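Local coordinates for protein D-threo-3-hydroxyaspartate dehydratase (Delftia, PDB 3WQC) that catalyses the pyridoxal 5'-phosphate-dependent deamination of D-threo-3-hydroxyaspartate to oxaloacetate and ammonium, and also dehydrates D-serine, at residues L18-A23 against S269-V274; W283-A288 against Q329-L334. One frame throughout, in Å; residues are numbered along the deposited sequence.

Contact 1: residues L18-A23 against S269-V274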
loop_
_atom_site.group_PDB
_atom_site.type_symbol
_atom_site.label_atom_id
_atom_site.label_comp_id
_atom_site.label_asym_id
_atom_site.label_seq_id
_atom_site.Cartn_x
_atom_site.Cartn_y
_atom_site.Cartn_z
ATOM N N LEU B 18 -13.797 1.849 -17.996
ATOM C CA LEU B 18 -12.918 2.327 -16.914
ATOM C C LEU B 18 -11.443 2.362 -17.330
ATOM O O LEU B 18 -10.981 1.477 -18.113
ATOM C CB LEU B 18 -13.012 1.349 -15.729
ATOM C CG LEU B 18 -14.285 1.509 -14.859
ATOM C CD1 LEU B 18 -14.335 0.397 -13.842
ATOM C CD2 LEU B 18 -14.452 2.912 -14.218
ATOM N N ASP B 19 -10.678 3.306 -16.815
ATOM C CA ASP B 19 -9.221 3.128 -16.912
ATOM C C ASP B 19 -8.792 2.055 -15.910
ATOM O O ASP B 19 -9.564 1.702 -14.952
ATOM C CB ASP B 19 -8.540 4.449 -16.581
ATOM C CG ASP B 19 -7.026 4.492 -16.995
ATOM O OD1 ASP B 19 -6.577 3.621 -17.816
ATOM O OD2 ASP B 19 -6.293 5.422 -16.516
ATOM N N THR B 20 -7.629 1.461 -16.174
ATOM C CA THR B 20 -7.081 0.424 -15.306
ATOM C C THR B 20 -5.720 0.912 -14.763
ATOM O O THR B 20 -5.037 1.766 -15.359
ATOM C CB THR B 20 -6.820 -0.855 -16.113
ATOM O OG1 THR B 20 -6.036 -0.566 -17.274
ATOM C CG2 THR B 20 -8.159 -1.482 -16.500
ATOM N N PRO B 21 -5.344 0.492 -13.565
ATOM C CA PRO B 21 -6.108 -0.464 -12.728
ATOM C C PRO B 21 -7.283 0.195 -11.986
ATOM O O PRO B 21 -7.244 1.405 -11.744
ATOM C CB PRO B 21 -5.045 -0.944 -11.679
ATOM C CG PRO B 21 -4.125 0.243 -11.556
ATOM C CD PRO B 21 -4.065 0.910 -12.943
ATOM N N ALA B 22 -8.271 -0.621 -11.598
ATOM C CA ALA B 22 -9.430 -0.122 -10.831
ATOM C C ALA B 22 -9.806 -1.200 -9.841
ATOM O O ALA B 22 -9.688 -2.428 -10.125
ATOM C CB ALA B 22 -10.615 0.136 -11.772
ATOM N N ALA B 23 -10.284 -0.791 -8.656
ATOM C CA ALA B 23 -10.716 -1.769 -7.623
ATOM C C ALA B 23 -12.241 -1.955 -7.777
ATOM O O ALA B 23 -13.030 -1.001 -7.527
ATOM C CB ALA B 23 -10.326 -1.188 -6.260
ATOM N N SER B 269 -11.958 -7.257 -6.777
ATOM C CA SER B 269 -10.948 -7.674 -7.712
ATOM C C SER B 269 -10.332 -6.392 -8.308
ATOM O O SER B 269 -10.972 -5.308 -8.251
ATOM C CB SER B 269 -11.505 -8.583 -8.879
ATOM O OG SER B 269 -12.483 -7.872 -9.628
ATOM N N VAL B 270 -9.147 -6.517 -8.887
ATOM C CA VAL B 270 -8.496 -5.332 -9.491
ATOM C C VAL B 270 -8.577 -5.576 -11.011
ATOM O O VAL B 270 -7.990 -6.538 -11.544
ATOM C CB VAL B 270 -7.052 -5.169 -9.041
ATOM C CG1 VAL B 270 -6.322 -4.092 -9.835
ATOM C CG2 VAL B 270 -7.037 -4.879 -7.519
ATOM N N LEU B 271 -9.201 -4.660 -11.692
ATOM C CA LEU B 271 -9.307 -4.661 -13.169
ATOM C C LEU B 271 -7.967 -4.203 -13.724
ATOM O O LEU B 271 -7.454 -3.197 -13.267
ATOM C CB LEU B 271 -10.414 -3.654 -13.540
ATOM C CG LEU B 271 -10.817 -3.631 -15.058
ATOM C CD1 LEU B 271 -11.502 -4.949 -15.456
ATOM C CD2 LEU B 271 -11.719 -2.409 -15.261
ATOM N N ALA B 272 -7.383 -4.950 -14.702
ATOM C CA ALA B 272 -6.062 -4.663 -15.201
ATOM C C ALA B 272 -6.082 -4.841 -16.692
ATOM O O ALA B 272 -6.890 -5.626 -17.182
ATOM C CB ALA B 272 -5.026 -5.629 -14.566
ATOM N N THR B 273 -5.178 -4.188 -17.374
ATOM C CA THR B 273 -4.988 -4.386 -18.811
ATOM C C THR B 273 -3.657 -5.034 -19.115
ATOM O O THR B 273 -2.603 -4.656 -18.497
ATOM C CB THR B 273 -5.014 -2.980 -19.531
ATOM O OG1 THR B 273 -6.306 -2.404 -19.338
ATOM C CG2 THR B 273 -4.833 -3.093 -21.041
ATOM N N VAL B 274 -3.626 -5.934 -20.155
ATOM C CA VAL B 274 -2.365 -6.453 -20.607
ATOM C C VAL B 274 -1.642 -5.381 -21.482
ATOM O O VAL B 274 -2.240 -4.850 -22.452
ATOM C CB VAL B 274 -2.628 -7.707 -21.478
ATOM C CG1 VAL B 274 -1.270 -8.168 -22.070
ATOM C CG2 VAL B 274 -3.171 -8.840 -20.581
#
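The branched end of Leu-271 overlaps the methyl of Thr-20 and the beta-carbon of Leu-18, meeting both side chains at about a right angle. With its CG anti to the backbone N (chi1 -173°), the chain of Leu-271 is directed toward residues 18-20, and its CG comes 3.7 Å from Thr-20 CG2. Its CD2 continues to Leu-18 CB at 4.0 Å, while the beta-carbons of Leu-271 and Ala-22 sit side by side on the same sheet face. Pro-21, which follows a cis peptide bond, lays its CB against Val-270 CG1 at 3.9 Å.

The backbone pairing is antiparallel: Ala-22 and Leu-271 form a hydrogen-bonded pair, with Leu-271 N donating to Ala-22 O over 2.8 Å. The return bond, from Ala-22 N to Leu-271 O, is longer at 3.2 Å. In this way the N-terminal strand 22-26 enters the beta domain of an alanine racemase-like, fold-type III enzyme, inserted between strands 268-278 and 371-375.

Two hydroxyls and a carboxylate form the polar part. Thr-273 OG1 donates to Thr-20 OG1 across 2.8 Å, and Thr-20 OG1 is bonded in turn to the carboxylate of Asp-287. The rotation of Thr-20 that sets its hydroxyl between its own N and carbonyl carbon (chi1 52°) presents OG1 to Thr-273. Just before it, Asp-19 OD1 accepts a weak bond from Thr-20 N and is held by a salt bridge to Arg-101 of the second subunit.

Contact 2: residues W283-A288 against Q329-L334; sequences WAIVDA and QEHGIL
Ala-284 pairs with Leu-334 and Val-286 with Gly-332 in antiparallel hydrogen-bonded pairs, the two short strands running at 147° to each other with their axes 4.6 Å apart at closest. Between these pairs, Ile-285 and Ile-333 lie side by side and point the same way, and their CD1 methyls meet at 3.3 Å, tighter than a usual carbon contact. The other branch of Ile-333 serves the indole: CG2, anti to the backbone N, stands over one face of Trp-283, 3.6 Å from the centroid of the five-membered ring and 12° off its normal, a CH-pi contact. An alanine in place of Trp-283 would probably leave this methyl without its aromatic platform and open a gap beside Ile-333.

On the opposite sheet face, Ala-284 CB packs on Leu-334 CB at 4.1 Å. Because Gly-332 has no side chain, Ala-288 O can draw up to its CA at 3.3 Å.

Past the strand ends, a water donates to both Asp-287 O and Glu-330 OE1, bridging the two loops. Glu-330 OE1 also accepts a bond from Trp-390 NE1 of the second subunit, while His-331 packs on Arg-151 in that subunit's cofactor pocket. Donors from water and from the indole N-H of the second subunit thus satisfy OE1 of this buried residue.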
loop_
_atom_site.group_PDB
_atom_site.type_symbol
_atom_site.label_atom_id
_atom_site.label_comp_id
_atom_site.label_asym_id
_atom_site.label_seq_id
_atom_site.Cartn_x
_atom_site.Cartn_y
_atom_site.Cartn_z
ATOM N N TRP B 283 5.544 -14.775 -20.115
ATOM C CA TRP B 283 5.010 -13.664 -19.317
ATOM C C TRP B 283 4.063 -12.813 -20.049
ATOM O O TRP B 283 4.361 -12.447 -21.228
ATOM C CB TRP B 283 6.118 -12.699 -18.949
ATOM C CG TRP B 283 7.137 -13.199 -17.949
ATOM C CD1 TRP B 283 7.203 -14.483 -17.343
ATOM C CD2 TRP B 283 8.279 -12.437 -17.439
ATOM N NE1 TRP B 283 8.278 -14.538 -16.497
ATOM C CE2 TRP B 283 8.979 -13.315 -16.512
ATOM C CE3 TRP B 283 8.815 -11.164 -17.700
ATOM C CZ2 TRP B 283 10.160 -12.917 -15.847
ATOM C CZ3 TRP B 283 9.957 -10.753 -16.986
ATOM C CH2 TRP B 283 10.646 -11.627 -16.091
ATOM N N ALA B 284 2.901 -12.476 -19.460
ATOM C CA ALA B 284 2.139 -11.292 -19.914
ATOM C C ALA B 284 2.407 -10.203 -18.867
ATOM O O ALA B 284 2.487 -10.492 -17.686
ATOM C CB ALA B 284 0.616 -11.599 -20.004
ATOM N N ILE B 285 2.580 -8.956 -19.297
ATOM C CA ILE B 285 2.811 -7.866 -18.369
ATOM C C ILE B 285 1.493 -7.083 -18.285
ATOM O O ILE B 285 0.887 -6.708 -19.338
ATOM C CB ILE B 285 3.972 -6.946 -18.878
ATOM C CG1 ILE B 285 5.306 -7.696 -19.236
ATOM C CG2 ILE B 285 4.153 -5.789 -17.899
ATOM C CD1 ILE B 285 5.706 -8.631 -18.271
ATOM N N VAL B 286 1.022 -6.784 -17.035
ATOM C CA VAL B 286 -0.224 -6.044 -16.876
ATOM C C VAL B 286 0.078 -4.755 -16.135
ATOM O O VAL B 286 1.184 -4.584 -15.562
ATOM C CB VAL B 286 -1.271 -6.871 -16.103
ATOM C CG1 VAL B 286 -1.693 -8.099 -16.947
ATOM C CG2 VAL B 286 -0.793 -7.264 -14.679
ATOM N N ASP B 287 -0.864 -3.804 -16.209
ATOM C CA ASP B 287 -0.730 -2.503 -15.525
ATOM C C ASP B 287 -1.193 -2.475 -14.085
ATOM O O ASP B 287 -1.282 -1.394 -13.499
ATOM C CB ASP B 287 -1.373 -1.378 -16.370
ATOM C CG ASP B 287 -2.870 -1.522 -16.474
ATOM O OD1 ASP B 287 -3.494 -2.476 -15.913
ATOM O OD2 ASP B 287 -3.488 -0.646 -17.131
ATOM N N ALA B 288 -1.366 -3.646 -13.487
ATOM C CA ALA B 288 -1.603 -3.772 -12.020
ATOM C C ALA B 288 -0.278 -4.286 -11.392
ATOM O O ALA B 288 -0.035 -5.544 -11.424
ATOM C CB ALA B 288 -2.785 -4.714 -11.699
ATOM N N GLN B 329 6.269 -1.533 -9.340
ATOM C CA GLN B 329 5.306 -0.536 -8.864
ATOM C C GLN B 329 4.065 -0.465 -9.725
ATOM O O GLN B 329 2.918 -0.536 -9.228
ATOM C CB GLN B 329 6.026 0.789 -8.753
ATOM C CG GLN B 329 5.168 1.861 -8.033
ATOM C CD GLN B 329 6.004 3.074 -7.604
ATOM O OE1 GLN B 329 7.183 2.913 -7.171
ATOM N NE2 GLN B 329 5.397 4.280 -7.584
ATOM N N GLU B 330 4.265 -0.323 -11.063
ATOM C CA GLU B 330 3.127 -0.186 -11.981
ATOM C C GLU B 330 3.088 -1.307 -13.056
ATOM O O GLU B 330 2.370 -1.161 -14.042
ATOM C CB GLU B 330 3.155 1.197 -12.675
ATOM C CG GLU B 330 2.835 2.328 -11.683
ATOM C CD GLU B 330 1.395 2.316 -11.097
ATOM O OE1 GLU B 330 0.419 1.732 -11.673
ATOM O OE2 GLU B 330 1.212 2.976 -10.007
ATOM N N HIS B 331 3.836 -2.381 -12.842
ATOM C CA HIS B 331 3.857 -3.521 -13.789
ATOM C C HIS B 331 3.642 -4.753 -12.976
ATOM O O HIS B 331 4.347 -4.975 -11.951
ATOM C CB HIS B 331 5.285 -3.709 -14.379
ATOM C CG HIS B 331 5.824 -2.584 -15.205
ATOM N ND1 HIS B 331 6.287 -1.425 -14.694
ATOM C CD2 HIS B 331 6.020 -2.513 -16.596
ATOM C CE1 HIS B 331 6.740 -0.627 -15.695
ATOM N NE2 HIS B 331 6.608 -1.315 -16.856
ATOM N N GLY B 332 2.717 -5.596 -13.371
ATOM C CA GLY B 332 2.558 -6.942 -12.808
ATOM C C GLY B 332 3.006 -7.974 -13.854
ATOM O O GLY B 332 2.784 -7.780 -15.065
ATOM N N ILE B 333 3.610 -9.085 -13.398
ATOM C CA ILE B 333 4.108 -10.158 -14.275
ATOM C C ILE B 333 3.077 -11.278 -14.122
ATOM O O ILE B 333 2.966 -11.846 -13.026
ATOM C CB ILE B 333 5.534 -10.629 -13.915
ATOM C CG1 ILE B 333 6.642 -9.532 -13.921
ATOM C CG2 ILE B 333 5.887 -11.806 -14.860
ATOM C CD1 ILE B 333 6.584 -8.699 -15.079
ATOM N N LEU B 334 2.295 -11.569 -15.137
ATOM C CA LEU B 334 1.316 -12.620 -15.190
ATOM C C LEU B 334 1.971 -13.881 -15.843
ATOM O O LEU B 334 2.611 -13.808 -16.899
ATOM C CB LEU B 334 0.106 -12.161 -15.987
ATOM C CG LEU B 334 -1.077 -13.119 -16.125
ATOM C CD1 LEU B 334 -2.361 -12.362 -16.525
ATOM C CD2 LEU B 334 -0.811 -14.326 -17.066
HETATM O O HOH W 1 -0.273 1.229 -14.179
HETATM O O HOH W 2 -0.201 -0.706 -10.597
#

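How the contacts relate
From the N terminus, contact 1 comes first and closes a very long loop: 245 residues, including the strands and helices of the barrel domain, separate 18-23 from 269-274. Contact 2 then closes a loop of 40 residues within the beta domain. The two are in series, neither nested nor crossed, with centres 11 Å apart. Strands 268-278 and 283-286 are consecutive in the chain and adjacent in one mixed sheet, so the N-terminal strand and strand 332-336 are joined through them. Asp-287 strengthens the join, its OD1 accepting a probable hydrogen bond from Thr-273 N at 2.8 Å. Arg-101 of the second subunit forms salt bridges to acids in both contacts.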